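Local coordinates for protein sylvaticin (Pythium sylvaticum, PDB 2POS) that is a secreted alpha-elicitin-like protein that, as in related elicitins, probably binds sterols and may trigger plant defence responses, at residues M50-K64 against V82-F94. Residues are numbered along the deposited sequence; the frame is centred on the assembly and turned at random.
Sequences MCGTAECFTLIDAIK and VKKLVTEFEPSCF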
ATOM      1  N   MET A  50      -7.351  -6.046  -7.435  1.00 16.35           N
ATOM      2  CA  MET A  50      -6.815  -4.682  -7.474  1.00 15.73           C
ATOM      3  C   MET A  50      -6.507  -4.241  -8.899  1.00 15.93           C
ATOM      4  O   MET A  50      -6.827  -3.116  -9.290  1.00 15.87           O
ATOM      5  CB  MET A  50      -5.536  -4.588  -6.640  1.00 15.71           C
ATOM      6  CG  MET A  50      -5.764  -4.669  -5.149  1.00 14.86           C
ATOM      7  SD  MET A  50      -4.212  -4.724  -4.238  1.00 15.96           S
ATOM      8  CE  MET A  50      -3.702  -3.012  -4.348  1.00 14.71           C
ATOM      9  N   CYS A  51      -5.892  -5.139  -9.669  1.00 16.35           N
ATOM     10  CA  CYS A  51      -5.474  -4.833 -11.035  1.00 16.97           C
ATOM     11  C   CYS A  51      -6.644  -4.555 -11.984  1.00 17.20           C
ATOM     12  O   CYS A  51      -6.449  -3.958 -13.035  1.00 17.62           O
ATOM     13  CB  CYS A  51      -4.572  -5.944 -11.582  1.00 17.06           C
ATOM     14  SG  CYS A  51      -2.977  -6.029 -10.713  1.00 18.29           S
ATOM     15  N   GLY A  52      -7.843  -4.991 -11.607  1.00 17.70           N
ATOM     16  CA  GLY A  52      -9.049  -4.686 -12.377  1.00 18.32           C
ATOM     17  C   GLY A  52      -9.918  -3.582 -11.791  1.00 18.63           C
ATOM     18  O   GLY A  52     -11.063  -3.394 -12.216  1.00 19.50           O
ATOM     19  N   THR A  53      -9.375  -2.845 -10.824  1.00 18.29           N
ATOM     20  CA  THR A  53     -10.113  -1.786 -10.133  1.00 17.77           C
ATOM     21  C   THR A  53      -9.386  -0.460 -10.344  1.00 17.77           C
ATOM     22  O   THR A  53      -8.275  -0.262  -9.837  1.00 17.08           O
ATOM     23  CB  THR A  53     -10.257  -2.111  -8.624  1.00 17.40           C
ATOM     24  OG1 THR A  53     -10.861  -3.404  -8.464  1.00 18.09           O
ATOM     25  CG2 THR A  53     -11.105  -1.061  -7.893  1.00 18.27           C
ATOM     26  N   ALA A  54      -9.996   0.438 -11.116  1.00 17.35           N
ATOM     27  CA  ALA A  54      -9.376   1.730 -11.422  1.00 17.50           C
ATOM     28  C   ALA A  54      -8.933   2.456 -10.157  1.00 17.16           C
ATOM     29  O   ALA A  54      -7.859   3.059 -10.121  1.00 17.51           O
ATOM     30  CB  ALA A  54     -10.324   2.616 -12.232  1.00 17.82           C
ATOM     31  N   GLU A  55      -9.763   2.379  -9.121  1.00 16.99           N
ATOM     32  CA  GLU A  55      -9.506   3.089  -7.869  1.00 16.96           C
ATOM     33  C   GLU A  55      -8.261   2.592  -7.141  1.00 16.29           C
ATOM     34  O   GLU A  55      -7.640   3.346  -6.387  1.00 16.40           O
ATOM     35  CB  GLU A  55     -10.723   3.016  -6.955  1.00 17.05           C
ATOM     36  CG  GLU A  55     -11.899   3.867  -7.450  1.00 18.80           C
ATOM     37  CD  GLU A  55     -12.826   3.146  -8.425  1.00 22.30           C
ATOM     38  OE1 GLU A  55     -12.548   1.994  -8.841  1.00 22.35           O
ATOM     39  OE2 GLU A  55     -13.860   3.752  -8.776  1.00 23.91           O
ATOM     40  N   CYS A  56      -7.897   1.330  -7.360  1.00 15.48           N
ATOM     41  CA  CYS A  56      -6.641   0.816  -6.801  1.00 14.97           C
ATOM     42  C   CYS A  56      -5.423   1.494  -7.425  1.00 14.58           C
ATOM     43  O   CYS A  56      -4.461   1.806  -6.733  1.00 14.10           O
ATOM     44  CB  CYS A  56      -6.560  -0.703  -6.917  1.00 15.27           C
ATOM     45  SG  CYS A  56      -7.714  -1.544  -5.826  1.00 16.06           S
ATOM     46  N   PHE A  57      -5.480   1.761  -8.726  1.00 14.69           N
ATOM     47  CA  PHE A  57      -4.423   2.537  -9.386  1.00 15.10           C
ATOM     48  C   PHE A  57      -4.379   3.965  -8.849  1.00 15.13           C
ATOM     49  O   PHE A  57      -3.304   4.514  -8.613  1.00 14.75           O
ATOM     50  CB  PHE A  57      -4.610   2.531 -10.903  1.00 15.84           C
ATOM     51  CG  PHE A  57      -4.388   1.183 -11.525  1.00 16.07           C
ATOM     52  CD1 PHE A  57      -5.407   0.234 -11.543  1.00 17.47           C
ATOM     53  CD2 PHE A  57      -3.154   0.855 -12.081  1.00 18.23           C
ATOM     54  CE1 PHE A  57      -5.205  -1.024 -12.106  1.00 17.10           C
ATOM     55  CE2 PHE A  57      -2.947  -0.404 -12.657  1.00 17.96           C
ATOM     56  CZ  PHE A  57      -3.971  -1.338 -12.667  1.00 17.49           C
ATOM     57  N   THR A  58      -5.556   4.558  -8.654  1.00 15.11           N
ATOM     58  CA  THR A  58      -5.661   5.883  -8.050  1.00 15.15           C
ATOM     59  C   THR A  58      -5.059   5.884  -6.647  1.00 14.69           C
ATOM     60  O   THR A  58      -4.289   6.787  -6.292  1.00 15.23           O
ATOM     61  CB  THR A  58      -7.132   6.358  -8.004  1.00 15.82           C
ATOM     62  OG1 THR A  58      -7.667   6.321  -9.335  1.00 16.75           O
ATOM     63  CG2 THR A  58      -7.242   7.786  -7.450  1.00 15.88           C
ATOM     64  N   LEU A  59      -5.402   4.869  -5.861  1.00 14.14           N
ATOM     65  CA  LEU A  59      -4.877   4.750  -4.512  1.00 13.65           C
ATOM     66  C   LEU A  59      -3.357   4.629  -4.520  1.00 13.27           C
ATOM     67  O   LEU A  59      -2.670   5.328  -3.773  1.00 13.10           O
ATOM     68  CB  LEU A  59      -5.492   3.547  -3.787  1.00 13.50           C
ATOM     69  CG  LEU A  59      -4.898   3.258  -2.406  1.00 14.25           C
ATOM     70  CD1 LEU A  59      -5.084   4.434  -1.453  1.00 14.01           C
ATOM     71  CD2 LEU A  59      -5.510   1.989  -1.819  1.00 13.33           C
ATOM     72  N   ILE A  60      -2.835   3.738  -5.358  1.00 13.43           N
ATOM     73  CA  ILE A  60      -1.390   3.533  -5.437  1.00 14.00           C
ATOM     74  C   ILE A  60      -0.650   4.817  -5.822  1.00 14.16           C
ATOM     75  O   ILE A  60       0.381   5.145  -5.230  1.00 14.03           O
ATOM     76  CB  ILE A  60      -1.041   2.324  -6.364  1.00 14.00           C
ATOM     77  CG1 ILE A  60      -1.467   1.005  -5.690  1.00 16.08           C
ATOM     78  CG2 ILE A  60       0.438   2.349  -6.799  1.00 15.45           C
ATOM     79  CD1 ILE A  60      -0.682   0.572  -4.452  1.00 18.79           C
ATOM     80  N   ASP A  61      -1.205   5.569  -6.771  1.00 14.30           N
ATOM     81  CA  ASP A  61      -0.623   6.858  -7.139  1.00 15.28           C
ATOM     82  C   ASP A  61      -0.686   7.857  -5.978  1.00 14.60           C
ATOM     83  O   ASP A  61       0.247   8.643  -5.779  1.00 14.62           O
ATOM     84  CB  ASP A  61      -1.291   7.427  -8.398  1.00 16.06           C
ATOM     85  CG  ASP A  61      -0.935   6.646  -9.656  1.00 20.71           C
ATOM     86  OD1 ASP A  61      -0.038   5.780  -9.600  1.00 25.67           O
ATOM     87  OD2 ASP A  61      -1.559   6.897 -10.707  1.00 25.97           O
ATOM     88  N   ALA A  62      -1.776   7.820  -5.209  1.00 14.10           N
ATOM     89  CA  ALA A  62      -1.920   8.687  -4.034  1.00 13.76           C
ATOM     90  C   ALA A  62      -0.890   8.350  -2.944  1.00 13.64           C
ATOM     91  O   ALA A  62      -0.398   9.246  -2.250  1.00 14.15           O
ATOM     92  CB  ALA A  62      -3.335   8.614  -3.481  1.00 13.79           C
ATOM     93  N   ILE A  63      -0.554   7.066  -2.807  1.00 13.07           N
ATOM     94  CA  ILE A  63       0.502   6.657  -1.873  1.00 13.00           C
ATOM     95  C   ILE A  63       1.873   7.115  -2.375  1.00 13.47           C
ATOM     96  O   ILE A  63       2.696   7.601  -1.593  1.00 13.84           O
ATOM     97  CB  ILE A  63       0.489   5.125  -1.586  1.00 13.12           C
ATOM     98  CG1 ILE A  63      -0.871   4.713  -1.012  1.00 12.42           C
ATOM     99  CG2 ILE A  63       1.586   4.764  -0.589  1.00 12.66           C
ATOM    100  CD1 ILE A  63      -1.186   3.209  -1.067  1.00 13.31           C
ATOM    101  N   LYS A  64       2.120   6.966  -3.673  1.00 14.23           N
ATOM    102  CA  LYS A  64       3.369   7.455  -4.253  1.00 15.11           C
ATOM    103  C   LYS A  64       3.586   8.930  -3.922  1.00 15.42           C
ATOM    104  O   LYS A  64       4.699   9.337  -3.594  1.00 15.84           O
ATOM    105  CB  LYS A  64       3.383   7.266  -5.765  1.00 15.54           C
ATOM    106  CG  LYS A  64       3.656   5.860  -6.206  1.00 17.14           C
ATOM    107  CD  LYS A  64       3.677   5.796  -7.719  1.00 19.58           C
ATOM    108  CE  LYS A  64       3.974   4.396  -8.187  1.00 22.74           C
ATOM    109  NZ  LYS A  64       3.882   4.314  -9.666  1.00 25.72           N
ATOM    110  N   VAL A  82       6.486  -0.076   1.966  1.00 12.48           N
ATOM    111  CA  VAL A  82       5.433   0.634   1.230  1.00 12.67           C
ATOM    112  C   VAL A  82       5.930   1.176  -0.114  1.00 12.90           C
ATOM    113  O   VAL A  82       5.189   1.170  -1.096  1.00 12.59           O
ATOM    114  CB  VAL A  82       4.799   1.783   2.070  1.00 13.40           C
ATOM    115  CG1 VAL A  82       3.781   2.557   1.232  1.00 12.79           C
ATOM    116  CG2 VAL A  82       4.136   1.228   3.312  1.00 14.15           C
ATOM    117  N   LYS A  83       7.173   1.643  -0.166  1.00 12.58           N
ATOM    118  CA  LYS A  83       7.732   2.141  -1.423  1.00 12.77           C
ATOM    119  C   LYS A  83       7.854   1.008  -2.450  1.00 12.51           C
ATOM    120  O   LYS A  83       7.533   1.186  -3.628  1.00 12.60           O
ATOM    121  CB  LYS A  83       9.075   2.834  -1.201  1.00 12.92           C
ATOM    122  CG  LYS A  83       9.527   3.664  -2.392  1.00 13.14           C
ATOM    123  CD  LYS A  83      10.842   4.373  -2.115  1.00 14.69           C
ATOM    124  CE  LYS A  83      11.294   5.133  -3.346  1.00 16.72           C
ATOM    125  NZ  LYS A  83      12.640   5.746  -3.127  1.00 19.67           N
ATOM    126  N   LYS A  84       8.306  -0.160  -1.999  1.00 12.28           N
ATOM    127  CA  LYS A  84       8.338  -1.347  -2.852  1.00 12.33           C
ATOM    128  C   LYS A  84       6.942  -1.657  -3.383  1.00 12.51           C
ATOM    129  O   LYS A  84       6.747  -1.823  -4.588  1.00 12.23           O
ATOM    130  CB  LYS A  84       8.878  -2.534  -2.069  1.00 12.37           C
ATOM    131  CG  LYS A  84       8.888  -3.851  -2.840  1.00 13.85           C
ATOM    132  CD  LYS A  84       9.492  -4.918  -1.951  1.00 16.40           C
ATOM    133  CE  LYS A  84       9.649  -6.231  -2.671  1.00 19.76           C
ATOM    134  NZ  LYS A  84      10.196  -7.224  -1.715  1.00 21.54           N
ATOM    135  N   LEU A  85       5.974  -1.713  -2.469  1.00 12.51           N
ATOM    136  CA  LEU A  85       4.599  -2.037  -2.824  1.00 13.54           C
ATOM    137  C   LEU A  85       4.112  -1.157  -3.960  1.00 12.91           C
ATOM    138  O   LEU A  85       3.622  -1.652  -4.990  1.00 12.87           O
ATOM    139  CB  LEU A  85       3.693  -1.861  -1.595  1.00 13.81           C
ATOM    140  CG  LEU A  85       2.180  -1.783  -1.855  1.00 15.70           C
ATOM    141  CD1 LEU A  85       1.668  -3.152  -2.212  1.00 18.90           C
ATOM    142  CD2 LEU A  85       1.442  -1.209  -0.638  1.00 16.17           C
ATOM    143  N   VAL A  86       4.253   0.152  -3.789  1.00 12.93           N
ATOM    144  CA  VAL A  86       3.627   1.078  -4.735  1.00 13.37           C
ATOM    145  C   VAL A  86       4.399   1.177  -6.044  1.00 13.36           C
ATOM    146  O   VAL A  86       3.806   1.420  -7.086  1.00 13.72           O
ATOM    147  CB  VAL A  86       3.336   2.485  -4.129  1.00 13.66           C
ATOM    148  CG1 VAL A  86       2.410   2.353  -2.941  1.00 14.21           C
ATOM    149  CG2 VAL A  86       4.622   3.220  -3.749  1.00 14.79           C
ATOM    150  N   THR A  87       5.717   0.979  -5.989  1.00 13.46           N
ATOM    151  CA  THR A  87       6.548   1.082  -7.185  1.00 13.64           C
ATOM    152  C   THR A  87       6.342  -0.145  -8.069  1.00 14.08           C
ATOM    153  O   THR A  87       6.268  -0.030  -9.296  1.00 14.02           O
ATOM    154  CB  THR A  87       8.030   1.248  -6.819  1.00 13.45           C
ATOM    155  OG1 THR A  87       8.185   2.403  -5.986  1.00 14.00           O
ATOM    156  CG2 THR A  87       8.880   1.429  -8.067  1.00 13.61           C
ATOM    157  N   GLU A  88       6.214  -1.309  -7.439  1.00 13.85           N
ATOM    158  CA  GLU A  88       6.067  -2.561  -8.173  1.00 14.25           C
ATOM    159  C   GLU A  88       4.635  -2.887  -8.587  1.00 14.30           C
ATOM    160  O   GLU A  88       4.420  -3.806  -9.384  1.00 14.17           O
ATOM    161  CB  GLU A  88       6.670  -3.719  -7.377  1.00 14.52           C
ATOM    162  CG  GLU A  88       8.190  -3.621  -7.257  1.00 15.45           C
ATOM    163  CD  GLU A  88       8.838  -4.865  -6.695  1.00 16.83           C
ATOM    164  OE1 GLU A  88       8.152  -5.654  -6.004  1.00 17.54           O
ATOM    165  OE2 GLU A  88      10.052  -5.049  -6.950  1.00 18.46           O
ATOM    166  N   PHE A  89       3.661  -2.140  -8.061  1.00 13.98           N
ATOM    167  CA  PHE A  89       2.256  -2.467  -8.288  1.00 13.94           C
ATOM    168  C   PHE A  89       1.867  -2.537  -9.769  1.00 14.22           C
ATOM    169  O   PHE A  89       1.384  -3.571 -10.234  1.00 14.34           O
ATOM    170  CB  PHE A  89       1.316  -1.515  -7.529  1.00 13.91           C
ATOM    171  CG  PHE A  89      -0.138  -1.742  -7.847  1.00 12.66           C
ATOM    172  CD1 PHE A  89      -0.814  -2.843  -7.332  1.00 13.62           C
ATOM    173  CD2 PHE A  89      -0.814  -0.879  -8.706  1.00 13.24           C
ATOM    174  CE1 PHE A  89      -2.154  -3.066  -7.647  1.00 13.28           C
ATOM    175  CE2 PHE A  89      -2.148  -1.099  -9.027  1.00 13.61           C
ATOM    176  CZ  PHE A  89      -2.813  -2.195  -8.497  1.00 14.22           C
ATOM    177  N   GLU A  90       2.068  -1.454 -10.512  1.00 14.64           N
ATOM    178  CA  GLU A  90       1.599  -1.420 -11.906  1.00 15.90           C
ATOM    179  C   GLU A  90       2.182  -2.563 -12.760  1.00 15.84           C
ATOM    180  O   GLU A  90       1.420  -3.296 -13.398  1.00 15.37           O
ATOM    181  CB  GLU A  90       1.857  -0.062 -12.556  1.00 16.65           C
ATOM    182  CG  GLU A  90       0.858   1.014 -12.208  1.00 20.56           C
ATOM    183  CD  GLU A  90       0.953   2.193 -13.164  1.00 25.29           C
ATOM    184  OE1 GLU A  90       1.565   3.213 -12.791  1.00 29.97           O
ATOM    185  OE2 GLU A  90       0.446   2.085 -14.303  1.00 29.33           O
ATOM    186  N   PRO A  91       3.526  -2.734 -12.768  1.00 15.91           N
ATOM    187  CA  PRO A  91       4.072  -3.870 -13.526  1.00 15.90           C
ATOM    188  C   PRO A  91       3.605  -5.246 -13.035  1.00 16.40           C
ATOM    189  O   PRO A  91       3.611  -6.198 -13.811  1.00 16.71           O
ATOM    190  CB  PRO A  91       5.595  -3.741 -13.350  1.00 16.03           C
ATOM    191  CG  PRO A  91       5.832  -2.389 -12.817  1.00 16.21           C
ATOM    192  CD  PRO A  91       4.584  -1.913 -12.155  1.00 16.06           C
ATOM    193  N   SER A  92       3.202  -5.352 -11.769  1.00 15.89           N
ATOM    194  CA  SER A  92       2.773  -6.643 -11.210  1.00 16.70           C
ATOM    195  C   SER A  92       1.430  -7.081 -11.799  1.00 17.08           C
ATOM    196  O   SER A  92       1.055  -8.249 -11.691  1.00 17.83           O
ATOM    197  CB  SER A  92       2.708  -6.604  -9.680  1.00 16.48           C
ATOM    198  OG  SER A  92       1.513  -5.995  -9.207  1.00 16.39           O
ATOM    199  N   CYS A  93       0.730  -6.145 -12.439  1.00 17.83           N
ATOM    200  CA  CYS A  93      -0.611  -6.403 -12.968  1.00 18.74           C
ATOM    201  C   CYS A  93      -0.634  -7.108 -14.316  1.00 19.69           C
ATOM    202  O   CYS A  93      -1.678  -7.603 -14.748  1.00 20.06           O
ATOM    203  CB  CYS A  93      -1.401  -5.102 -13.062  1.00 18.30           C
ATOM    204  SG  CYS A  93      -1.914  -4.482 -11.464  1.00 17.80           S
ATOM    205  N   PHE A  94       0.504  -7.153 -14.998  1.00 20.55           N
ATOM    206  CA  PHE A  94       0.528  -7.740 -16.333  1.00 21.27           C
ATOM    207  C   PHE A  94       1.846  -8.436 -16.606  1.00 21.77           C
ATOM    208  O   PHE A  94       1.866  -9.517 -17.204  1.00 22.60           O
ATOM    209  CB  PHE A  94       0.224  -6.686 -17.400  1.00 21.68           C
ATOM    210  CG  PHE A  94       1.255  -5.599 -17.501  1.00 21.89           C
ATOM    211  CD1 PHE A  94       1.170  -4.464 -16.703  1.00 23.69           C
ATOM    212  CD2 PHE A  94       2.316  -5.711 -18.404  1.00 22.99           C
ATOM    213  CE1 PHE A  94       2.137  -3.452 -16.792  1.00 24.45           C
ATOM    214  CE2 PHE A  94       3.279  -4.707 -18.504  1.00 23.81           C
ATOM    215  CZ  PHE A  94       3.195  -3.579 -17.696  1.00 23.75           C
ATOM    216  OXT PHE A  94       2.909  -7.942 -16.221  1.00 21.86           O
TER
HETATM  217  O   HOH W   1       1.896   5.619 -11.190  1.00 24.85           O
HETATM  218  O   HOH W   2       1.244   3.423  -9.969  1.00 40.68           O
HETATM  219  O   HOH W   3       3.181   1.177  -9.706  1.00 18.22           O
HETATM  220  O   HOH W   4       5.481   2.229 -10.934  1.00 34.66           O
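A disulfide joins C51 to C93, tying the end of helix 44-51 to the chain's C-terminal end. Aromatic packing lies next to it. The F89 ring fits as a knob among M50, C51, F57 and I60. Its CG stands anti to the backbone N (chi1 174°), carrying the ring toward them. The F89 edge meets the face of F57, with centroids 5.1 Å apart and planes at 65°. I60 CG1 lies over one F89 face in a CH-pi contact, and C93 SG lies over the opposite face near the rim. M50 CE comes obliquely to F89 CE1 at 3.6 Å.

Aliphatic packing continues along the helices. V86 CG1 presses tightly on I63 CG2 at 3.5 Å, which also touches V82 CG1.

The solvent side is polar and water-mediated. K64 extends past V86, with four waters round NZ, more than its three N-H can serve singly. Two also bridge D61 OD1 and E90 OE1, separating the two carboxylates. A third bonds V86 O and E90 N, replacing their direct helical bond before the P91 kink; the fourth bonds T87 O.

Helices 54-64 and 82-92 run roughly antiparallel, axes approaching to 9.3 Å, in the disulfide-braced helical fold of elicitins.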